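Local coordinates for oligopeptide-binding protein oppA (PDB 3DRF) that captures oligopeptides in a large cavity between lobes that close over them and serves the OppABCDF ABC transporter in peptide uptake, at residues L72-K80 and L557-W565; S477-F485 and R519-M530. All coordinates share one frame; numbering follows the deposited sequence.

Contact 1: residues L72-K80 and L557-W565; sequences LFFTDSGFK and LDYGAMNTW
Met-562 lies across one face of the Phe-74 ring, its CB over the centre, 3.6 Å from the ring centroid. With CG beside the backbone N (chi1 -62°) and the chain bent at chi2 and chi3, the side chain slides past Phe-74 in the opposite direction, which brings SD obliquely to the ring in a Met-aromatic contact. The same sulfur receives a weak but fairly straight hydrogen bond from Thr-75, N to SD 3.5 Å at 167°, and CE reaches Thr-75 OG1 at 3.6 Å. Further along, Phe-79 and Tyr-559 form a T-shaped pair, planes 69° apart: the CE1-CZ edge of Phe-79 comes down on a face of Tyr-559; the tyrosine hydroxyl is hydrogen-bonded to Gln-298 O. Between these pairs the turns Asp-76 to Phe-79 (type I) and Asp-558 to Ala-561 (type II) meet, Ser-77 CA to Gly-560 CA 3.8 Å; a CB on Gly-560 would collide with Ser-77 and jam against Tyr-559 O. A water donates to both Thr-75 O and Gly-560 O. The 74-75/81-82 hairpin is thus joined to the loop before helix 564-567 mainly by van der Waals and aromatic contact, with one weak N-H...S bond and one bridging water.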
loop_
_atom_site.group_PDB
_atom_site.type_symbol
_atom_site.label_atom_id
_atom_site.label_comp_id
_atom_site.label_asym_id
_atom_site.label_seq_id
_atom_site.Cartn_x
_atom_site.Cartn_y
_atom_site.Cartn_z
ATOM N N LEU A 72 -15.269 3.019 7.291
ATOM C CA LEU A 72 -16.352 3.003 8.292
ATOM C C LEU A 72 -15.987 3.429 9.720
ATOM O O LEU A 72 -16.814 3.906 10.406
ATOM C CB LEU A 72 -16.944 1.574 8.383
ATOM C CG LEU A 72 -17.763 1.127 7.181
ATOM C CD1 LEU A 72 -18.150 -0.307 7.391
ATOM C CD2 LEU A 72 -19.047 2.054 6.992
ATOM N N PHE A 73 -14.753 3.148 10.124
ATOM C CA PHE A 73 -14.418 3.199 11.573
ATOM C C PHE A 73 -13.495 4.351 11.947
ATOM O O PHE A 73 -12.582 4.678 11.252
ATOM C CB PHE A 73 -13.767 1.877 11.990
ATOM C CG PHE A 73 -14.582 0.651 11.629
ATOM C CD1 PHE A 73 -15.840 0.474 12.168
ATOM C CD2 PHE A 73 -14.070 -0.303 10.765
ATOM C CE1 PHE A 73 -16.636 -0.645 11.827
ATOM C CE2 PHE A 73 -14.855 -1.438 10.405
ATOM C CZ PHE A 73 -16.153 -1.601 10.935
ATOM N N PHE A 74 -13.728 4.910 13.113
ATOM C CA PHE A 74 -12.813 5.871 13.701
ATOM C C PHE A 74 -11.811 5.101 14.552
ATOM O O PHE A 74 -12.073 4.006 14.965
ATOM C CB PHE A 74 -13.580 6.874 14.592
ATOM C CG PHE A 74 -14.290 8.025 13.833
ATOM C CD1 PHE A 74 -14.276 8.097 12.476
ATOM C CD2 PHE A 74 -14.948 9.021 14.540
ATOM C CE1 PHE A 74 -14.906 9.159 11.806
ATOM C CE2 PHE A 74 -15.592 10.082 13.854
ATOM C CZ PHE A 74 -15.567 10.096 12.521
ATOM N N THR A 75 -10.676 5.749 14.776
ATOM C CA THR A 75 -9.615 5.215 15.645
ATOM C C THR A 75 -9.031 6.304 16.502
ATOM O O THR A 75 -9.247 7.446 16.266
ATOM C CB THR A 75 -8.417 4.558 14.867
ATOM O OG1 THR A 75 -7.629 5.588 14.246
ATOM C CG2 THR A 75 -8.894 3.539 13.782
ATOM N N ASP A 76 -8.315 5.874 17.518
ATOM C CA ASP A 76 -7.448 6.791 18.299
ATOM C C ASP A 76 -6.108 6.962 17.597
ATOM O O ASP A 76 -5.939 6.474 16.523
ATOM C CB ASP A 76 -7.292 6.329 19.751
ATOM C CG ASP A 76 -6.563 4.986 19.900
ATOM O OD1 ASP A 76 -5.901 4.550 19.015
ATOM O OD2 ASP A 76 -6.717 4.439 20.973
ATOM N N SER A 77 -5.178 7.695 18.218
ATOM C CA SER A 77 -3.916 7.989 17.579
ATOM C C SER A 77 -2.975 6.776 17.495
ATOM O O SER A 77 -2.007 6.836 16.818
ATOM C CB SER A 77 -3.178 9.116 18.329
ATOM O OG SER A 77 -2.900 8.696 19.645
ATOM N N GLY A 78 -3.302 5.709 18.198
ATOM C CA GLY A 78 -2.607 4.413 18.079
ATOM C C GLY A 78 -3.267 3.388 17.135
ATOM O O GLY A 78 -2.933 2.239 17.086
ATOM N N PHE A 79 -4.258 3.884 16.387
ATOM C CA PHE A 79 -4.993 3.134 15.302
ATOM C C PHE A 79 -5.985 2.102 15.891
ATOM O O PHE A 79 -6.516 1.275 15.173
ATOM C CB PHE A 79 -4.025 2.489 14.250
ATOM C CG PHE A 79 -3.015 3.471 13.696
ATOM C CD1 PHE A 79 -3.450 4.556 12.977
ATOM C CD2 PHE A 79 -1.703 3.340 13.949
ATOM C CE1 PHE A 79 -2.530 5.511 12.484
ATOM C CE2 PHE A 79 -0.793 4.272 13.431
ATOM C CZ PHE A 79 -1.234 5.351 12.729
ATOM N N LYS A 80 -6.198 2.139 17.149
ATOM C CA LYS A 80 -7.144 1.259 17.803
ATOM C C LYS A 80 -8.575 1.730 17.530
ATOM O O LYS A 80 -8.847 2.906 17.623
ATOM C CB LYS A 80 -6.877 1.281 19.332
ATOM C CG LYS A 80 -7.697 0.304 20.102
ATOM C CD LYS A 80 -7.852 0.583 21.633
ATOM C CE LYS A 80 -6.593 0.762 22.432
ATOM N NZ LYS A 80 -6.793 0.887 23.914
ATOM N N LEU A 557 -1.449 16.615 10.175
ATOM C CA LEU A 557 -0.900 15.294 9.866
ATOM C C LEU A 557 -0.869 14.389 11.116
ATOM O O LEU A 557 -0.210 13.382 11.151
ATOM C CB LEU A 557 0.473 15.374 9.185
ATOM C CG LEU A 557 0.540 15.888 7.745
ATOM C CD1 LEU A 557 1.977 15.765 7.238
ATOM C CD2 LEU A 557 -0.416 15.060 6.797
ATOM N N ASP A 558 -1.587 14.777 12.135
ATOM C CA ASP A 558 -1.643 14.020 13.369
ATOM C C ASP A 558 -2.488 12.761 13.157
ATOM O O ASP A 558 -3.556 12.835 12.586
ATOM C CB ASP A 558 -2.298 14.839 14.468
ATOM C CG ASP A 558 -1.497 16.103 14.871
ATOM O OD1 ASP A 558 -0.402 16.357 14.441
ATOM O OD2 ASP A 558 -2.039 16.879 15.630
ATOM N N TYR A 559 -2.002 11.626 13.645
ATOM C CA TYR A 559 -2.770 10.418 13.572
ATOM C C TYR A 559 -3.862 10.483 14.625
ATOM O O TYR A 559 -3.704 11.120 15.633
ATOM C CB TYR A 559 -1.859 9.172 13.717
ATOM C CG TYR A 559 -0.883 8.954 12.554
ATOM C CD1 TYR A 559 -1.351 8.716 11.293
ATOM C CD2 TYR A 559 0.507 9.015 12.740
ATOM C CE1 TYR A 559 -0.477 8.523 10.221
ATOM C CE2 TYR A 559 1.379 8.818 11.680
ATOM C CZ TYR A 559 0.867 8.577 10.418
ATOM O OH TYR A 559 1.668 8.366 9.317
ATOM N N GLY A 560 -4.961 9.857 14.341
ATOM C CA GLY A 560 -6.077 10.031 15.265
ATOM C C GLY A 560 -7.041 11.235 15.027
ATOM O O GLY A 560 -8.046 11.360 15.673
ATOM N N ALA A 561 -6.712 12.094 14.065
ATOM C CA ALA A 561 -7.642 13.147 13.675
ATOM C C ALA A 561 -8.697 12.568 12.746
ATOM O O ALA A 561 -8.384 12.108 11.698
ATOM C CB ALA A 561 -6.850 14.270 12.964
ATOM N N MET A 562 -9.932 12.584 13.195
ATOM C CA MET A 562 -11.019 11.897 12.455
ATOM C C MET A 562 -11.939 12.797 11.611
ATOM O O MET A 562 -12.717 12.322 10.880
ATOM C CB MET A 562 -11.899 11.071 13.419
ATOM C CG MET A 562 -11.150 9.954 14.153
ATOM S SD MET A 562 -10.640 8.682 12.939
ATOM C CE MET A 562 -8.818 8.801 13.066
ATOM N N ASN A 563 -11.808 14.098 11.760
ATOM C CA ASN A 563 -12.737 15.053 11.136
ATOM C C ASN A 563 -12.063 16.179 10.409
ATOM O O ASN A 563 -12.614 17.231 10.267
ATOM C CB ASN A 563 -13.625 15.640 12.200
ATOM C CG ASN A 563 -14.795 14.811 12.462
ATOM O OD1 ASN A 563 -15.605 14.598 11.601
ATOM N ND2 ASN A 563 -14.889 14.325 13.655
ATOM N N THR A 564 -10.859 15.935 9.959
ATOM C CA THR A 564 -10.092 16.965 9.267
ATOM C C THR A 564 -10.889 17.650 8.134
ATOM O O THR A 564 -10.862 18.819 8.030
ATOM C CB THR A 564 -8.792 16.409 8.743
ATOM O OG1 THR A 564 -8.055 15.891 9.859
ATOM C CG2 THR A 564 -7.935 17.528 8.136
ATOM N N TRP A 565 -11.524 16.889 7.256
ATOM C CA TRP A 565 -12.211 17.511 6.103
ATOM C C TRP A 565 -13.401 18.387 6.502
ATOM O O TRP A 565 -13.758 19.247 5.805
ATOM C CB TRP A 565 -12.641 16.443 5.070
ATOM C CG TRP A 565 -11.412 15.770 4.479
ATOM C CD1 TRP A 565 -11.012 14.467 4.656
ATOM C CD2 TRP A 565 -10.401 16.386 3.702
ATOM N NE1 TRP A 565 -9.866 14.247 4.002
ATOM C CE2 TRP A 565 -9.432 15.405 3.425
ATOM C CE3 TRP A 565 -10.221 17.673 3.172
ATOM C CZ2 TRP A 565 -8.317 15.678 2.661
ATOM C CZ3 TRP A 565 -9.118 17.928 2.409
ATOM C CH2 TRP A 565 -8.193 16.938 2.145
HETATM O O HOH W 1 -9.431 9.885 17.511
#

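Contact 2: residues S477-F485 and R519-M530; sequences SEPSQQDLF and RKAAFVKYQEDM
The Phe-485 ring is sandwiched: Leu-484 CB packs on one face, offset toward the rim, and Met-530 CE sits over the centre of the opposite face, 3.8 Å from the centroid, a CH-pi contact with the sulfur farther above. Gln-481 OE1 lies in plane at the edges of both Phe-485 and Tyr-526. Phe-523 CE2 lies over a face of the Arg-519 guanidinium, which meets Glu-478 at its edge. In this periplasmic-binding-protein (Venus flytrap) fold, helix 516-533 here backs the loop and short helix 477-485, whose Ser-477, Asp-483 and Leu-484 touch the bound peptide. Arg-519, extended from CG to NE, grips one oxygen end-on: NH1 and NH2 reach Glu-478 OE2 at 3.0 and 3.1 Å, carboxylate and guanidinium planes only 23° apart. Glu-478 OE1 accepts from Ser-480 N, while Arg-519 also bonds Asp-509 and, through NE, Ile-508 O. An alanine in place of Glu-478 is likely to leave Arg-519 without one of its two carboxylate partners and the Ser-480 N-H without its acceptor. Pro-479 CB rests 3.7 Å from Phe-523 CZ. Gln-481 crosses Tyr-526 with amide and ring planes perpendicular; Tyr-526 OH donates to Gln-481 OE1 at 2.7 Å, in the carbonyl plane and on a lone pair.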
loop_
_atom_site.group_PDB
_atom_site.type_symbol
_atom_site.label_atom_id
_atom_site.label_comp_id
_atom_site.label_asym_id
_atom_site.label_seq_id
_atom_site.Cartn_x
_atom_site.Cartn_y
_atom_site.Cartn_z
ATOM N N SER A 477 -2.360 0.274 8.662
ATOM C CA SER A 477 -2.033 0.769 10.000
ATOM C C SER A 477 -1.980 -0.294 11.081
ATOM O O SER A 477 -2.152 0.012 12.208
ATOM C CB SER A 477 -2.948 1.924 10.428
ATOM O OG SER A 477 -4.283 1.534 10.364
ATOM N N GLU A 478 -1.763 -1.556 10.715
ATOM C CA GLU A 478 -1.484 -2.633 11.676
ATOM C C GLU A 478 -0.261 -3.370 11.102
ATOM O O GLU A 478 -0.214 -3.585 9.921
ATOM C CB GLU A 478 -2.729 -3.535 11.755
ATOM C CG GLU A 478 -2.828 -4.370 13.059
ATOM C CD GLU A 478 -1.873 -5.569 13.096
ATOM O OE1 GLU A 478 -1.596 -6.114 12.020
ATOM O OE2 GLU A 478 -1.452 -5.854 14.165
ATOM N N PRO A 479 0.676 -3.756 11.935
ATOM C CA PRO A 479 1.990 -4.175 11.369
ATOM C C PRO A 479 2.120 -5.547 10.625
ATOM O O PRO A 479 3.100 -5.763 9.986
ATOM C CB PRO A 479 2.931 -4.152 12.597
ATOM C CG PRO A 479 2.000 -4.276 13.784
ATOM C CD PRO A 479 0.789 -3.451 13.380
ATOM N N SER A 480 1.137 -6.424 10.774
ATOM C CA SER A 480 1.169 -7.706 10.044
ATOM C C SER A 480 1.295 -7.467 8.527
ATOM O O SER A 480 0.647 -6.632 7.974
ATOM C CB SER A 480 -0.103 -8.509 10.356
ATOM O OG SER A 480 0.044 -9.780 9.706
ATOM N N GLN A 481 2.167 -8.247 7.924
ATOM C CA GLN A 481 2.428 -8.165 6.481
ATOM C C GLN A 481 1.897 -9.361 5.686
ATOM O O GLN A 481 2.313 -9.595 4.609
ATOM C CB GLN A 481 3.916 -7.900 6.192
ATOM C CG GLN A 481 4.329 -6.549 6.884
ATOM C CD GLN A 481 5.736 -6.118 6.490
ATOM O OE1 GLN A 481 6.584 -6.920 6.115
ATOM N NE2 GLN A 481 5.981 -4.844 6.601
ATOM N N GLN A 482 0.912 -10.065 6.238
ATOM C CA GLN A 482 0.164 -11.088 5.468
ATOM C C GLN A 482 -0.317 -10.552 4.148
ATOM O O GLN A 482 -0.281 -11.264 3.203
ATOM C CB GLN A 482 -1.088 -11.583 6.256
ATOM C CG GLN A 482 -0.731 -12.397 7.567
ATOM C CD GLN A 482 -0.472 -13.882 7.267
ATOM O OE1 GLN A 482 -0.297 -14.267 6.177
ATOM N NE2 GLN A 482 -0.411 -14.683 8.301
ATOM N N ASP A 483 -0.766 -9.291 4.111
ATOM C CA ASP A 483 -1.415 -8.791 2.886
ATOM C C ASP A 483 -0.374 -8.303 1.843
ATOM O O ASP A 483 -0.722 -7.988 0.770
ATOM C CB ASP A 483 -2.466 -7.724 3.261
ATOM C CG ASP A 483 -3.691 -8.325 4.012
ATOM O OD1 ASP A 483 -3.802 -9.494 4.121
ATOM O OD2 ASP A 483 -4.480 -7.496 4.406
ATOM N N LEU A 484 0.891 -8.318 2.194
ATOM C CA LEU A 484 2.005 -8.109 1.241
ATOM C C LEU A 484 2.642 -9.416 0.739
ATOM O O LEU A 484 3.073 -9.477 -0.378
ATOM C CB LEU A 484 3.094 -7.282 1.918
ATOM C CG LEU A 484 2.741 -5.857 2.392
ATOM C CD1 LEU A 484 4.009 -5.168 2.867
ATOM C CD2 LEU A 484 2.086 -4.985 1.281
ATOM N N PHE A 485 2.736 -10.420 1.601
ATOM C CA PHE A 485 3.607 -11.584 1.319
ATOM C C PHE A 485 2.955 -12.972 1.441
ATOM O O PHE A 485 3.559 -13.927 1.107
ATOM C CB PHE A 485 4.827 -11.535 2.220
ATOM C CG PHE A 485 5.708 -10.327 1.954
ATOM C CD1 PHE A 485 6.299 -10.115 0.714
ATOM C CD2 PHE A 485 5.896 -9.421 2.953
ATOM C CE1 PHE A 485 7.062 -8.997 0.484
ATOM C CE2 PHE A 485 6.688 -8.247 2.751
ATOM C CZ PHE A 485 7.258 -8.043 1.522
ATOM N N ARG A 519 4.426 -12.193 20.460
ATOM C CA ARG A 519 4.287 -11.508 19.176
ATOM C C ARG A 519 5.509 -10.665 18.844
ATOM O O ARG A 519 5.921 -10.697 17.732
ATOM C CB ARG A 519 2.994 -10.689 19.178
ATOM C CG ARG A 519 2.603 -10.382 17.736
ATOM C CD ARG A 519 1.256 -9.597 17.706
ATOM N NE ARG A 519 0.761 -9.556 16.288
ATOM C CZ ARG A 519 0.248 -8.494 15.690
ATOM N NH1 ARG A 519 0.078 -7.366 16.319
ATOM N NH2 ARG A 519 -0.121 -8.624 14.434
ATOM N N LYS A 520 6.115 -10.023 19.828
ATOM C CA LYS A 520 7.363 -9.299 19.564
ATOM C C LYS A 520 8.476 -10.224 19.052
ATOM O O LYS A 520 9.105 -9.913 18.103
ATOM C CB LYS A 520 7.830 -8.584 20.848
ATOM C CG LYS A 520 9.046 -7.644 20.634
ATOM C CD LYS A 520 9.484 -7.067 22.031
ATOM C CE LYS A 520 10.634 -6.003 21.935
ATOM N NZ LYS A 520 10.041 -4.699 21.719
ATOM N N ALA A 521 8.670 -11.362 19.699
ATOM C CA ALA A 521 9.671 -12.347 19.238
ATOM C C ALA A 521 9.343 -12.915 17.850
ATOM O O ALA A 521 10.242 -13.139 17.086
ATOM C CB ALA A 521 9.852 -13.478 20.297
ATOM N N ALA A 522 8.065 -13.114 17.572
ATOM C CA ALA A 522 7.669 -13.542 16.242
ATOM C C ALA A 522 7.976 -12.476 15.191
ATOM O O ALA A 522 8.469 -12.789 14.175
ATOM C CB ALA A 522 6.188 -13.878 16.289
ATOM N N PHE A 523 7.729 -11.218 15.505
ATOM C CA PHE A 523 8.082 -10.112 14.596
ATOM C C PHE A 523 9.601 -10.030 14.378
ATOM O O PHE A 523 10.014 -9.789 13.306
ATOM C CB PHE A 523 7.533 -8.752 15.103
ATOM C CG PHE A 523 6.192 -8.364 14.484
ATOM C CD1 PHE A 523 6.058 -8.063 13.139
ATOM C CD2 PHE A 523 5.059 -8.306 15.272
ATOM C CE1 PHE A 523 4.844 -7.709 12.584
ATOM C CE2 PHE A 523 3.820 -7.917 14.728
ATOM C CZ PHE A 523 3.724 -7.641 13.380
ATOM N N VAL A 524 10.386 -10.229 15.425
ATOM C CA VAL A 524 11.860 -10.182 15.270
ATOM C C VAL A 524 12.320 -11.337 14.341
ATOM O O VAL A 524 13.119 -11.142 13.492
ATOM C CB VAL A 524 12.572 -10.259 16.654
ATOM C CG1 VAL A 524 14.075 -10.564 16.471
ATOM C CG2 VAL A 524 12.396 -8.950 17.407
ATOM N N LYS A 525 11.818 -12.522 14.596
ATOM C CA LYS A 525 12.188 -13.716 13.782
ATOM C C LYS A 525 11.852 -13.512 12.306
ATOM O O LYS A 525 12.660 -13.768 11.476
ATOM C CB LYS A 525 11.579 -14.998 14.360
ATOM C CG LYS A 525 12.015 -16.246 13.552
ATOM C CD LYS A 525 11.409 -17.524 14.136
ATOM C CE LYS A 525 12.016 -18.800 13.556
ATOM N NZ LYS A 525 11.742 -18.926 12.077
ATOM N N TYR A 526 10.656 -13.013 12.043
ATOM C CA TYR A 526 10.232 -12.649 10.695
ATOM C C TYR A 526 11.184 -11.646 10.018
ATOM O O TYR A 526 11.558 -11.818 8.902
ATOM C CB TYR A 526 8.836 -12.029 10.798
ATOM C CG TYR A 526 8.343 -11.387 9.504
ATOM C CD1 TYR A 526 8.107 -12.144 8.350
ATOM C CD2 TYR A 526 8.112 -10.014 9.443
ATOM C CE1 TYR A 526 7.641 -11.509 7.170
ATOM C CE2 TYR A 526 7.666 -9.404 8.291
ATOM C CZ TYR A 526 7.463 -10.157 7.157
ATOM O OH TYR A 526 7.014 -9.565 5.968
ATOM N N GLN A 527 11.529 -10.594 10.739
ATOM C CA GLN A 527 12.452 -9.590 10.194
ATOM C C GLN A 527 13.852 -10.185 9.865
ATOM O O GLN A 527 14.397 -9.947 8.847
ATOM C CB GLN A 527 12.597 -8.402 11.164
ATOM C CG GLN A 527 11.295 -7.505 11.286
ATOM C CD GLN A 527 11.383 -6.524 12.473
ATOM O OE1 GLN A 527 12.041 -5.531 12.405
ATOM N NE2 GLN A 527 10.694 -6.815 13.494
ATOM N N GLU A 528 14.376 -10.989 10.775
ATOM C CA GLU A 528 15.656 -11.652 10.567
ATOM C C GLU A 528 15.554 -12.641 9.413
ATOM O O GLU A 528 16.408 -12.675 8.593
ATOM C CB GLU A 528 16.035 -12.459 11.829
ATOM C CG GLU A 528 16.449 -11.624 13.094
ATOM C CD GLU A 528 16.538 -12.485 14.346
ATOM O OE1 GLU A 528 15.981 -13.573 14.412
ATOM O OE2 GLU A 528 17.188 -11.996 15.235
ATOM N N ASP A 529 14.484 -13.423 9.358
ATOM C CA ASP A 529 14.373 -14.469 8.330
ATOM C C ASP A 529 14.190 -13.855 6.919
ATOM O O ASP A 529 14.745 -14.332 5.991
ATOM C CB ASP A 529 13.214 -15.467 8.627
ATOM C CG ASP A 529 13.496 -16.350 9.823
ATOM O OD1 ASP A 529 14.614 -16.435 10.298
ATOM O OD2 ASP A 529 12.513 -16.951 10.242
ATOM N N MET A 530 13.452 -12.778 6.814
ATOM C CA MET A 530 13.252 -12.121 5.518
ATOM C C MET A 530 14.597 -11.561 5.050
ATOM O O MET A 530 14.894 -11.637 3.930
ATOM C CB MET A 530 12.249 -10.970 5.668
ATOM C CG MET A 530 10.761 -11.532 5.737
ATOM S SD MET A 530 10.176 -12.261 4.095
ATOM C CE MET A 530 9.545 -10.753 3.259
#

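How the contacts relate
After strand 34-40 and helix 57-62 the chain reaches 72-80, around the short hairpin of strands 74-75 and 81-82, and does not meet its partner 557-565 until close to the C terminus, so contact 1 closes a very long loop. Contact 2 falls wholly within that loop: 477-485 follows strand 468-474 and pairs with helix 516-533 after a short excursion that includes helix 499-508. One contact is superficial, the other buried, their centres 24 Å apart. They nevertheless touch, Phe-79 CG packing on Ser-477 CB at 3.6 Å, while Met-300 of strand 292-307 lies against both Phe-79 and Ser-477. The 74-75/81-82 hairpin, the C-terminal tail and the peptide-contacting segment 477-485 therefore adjoin one another.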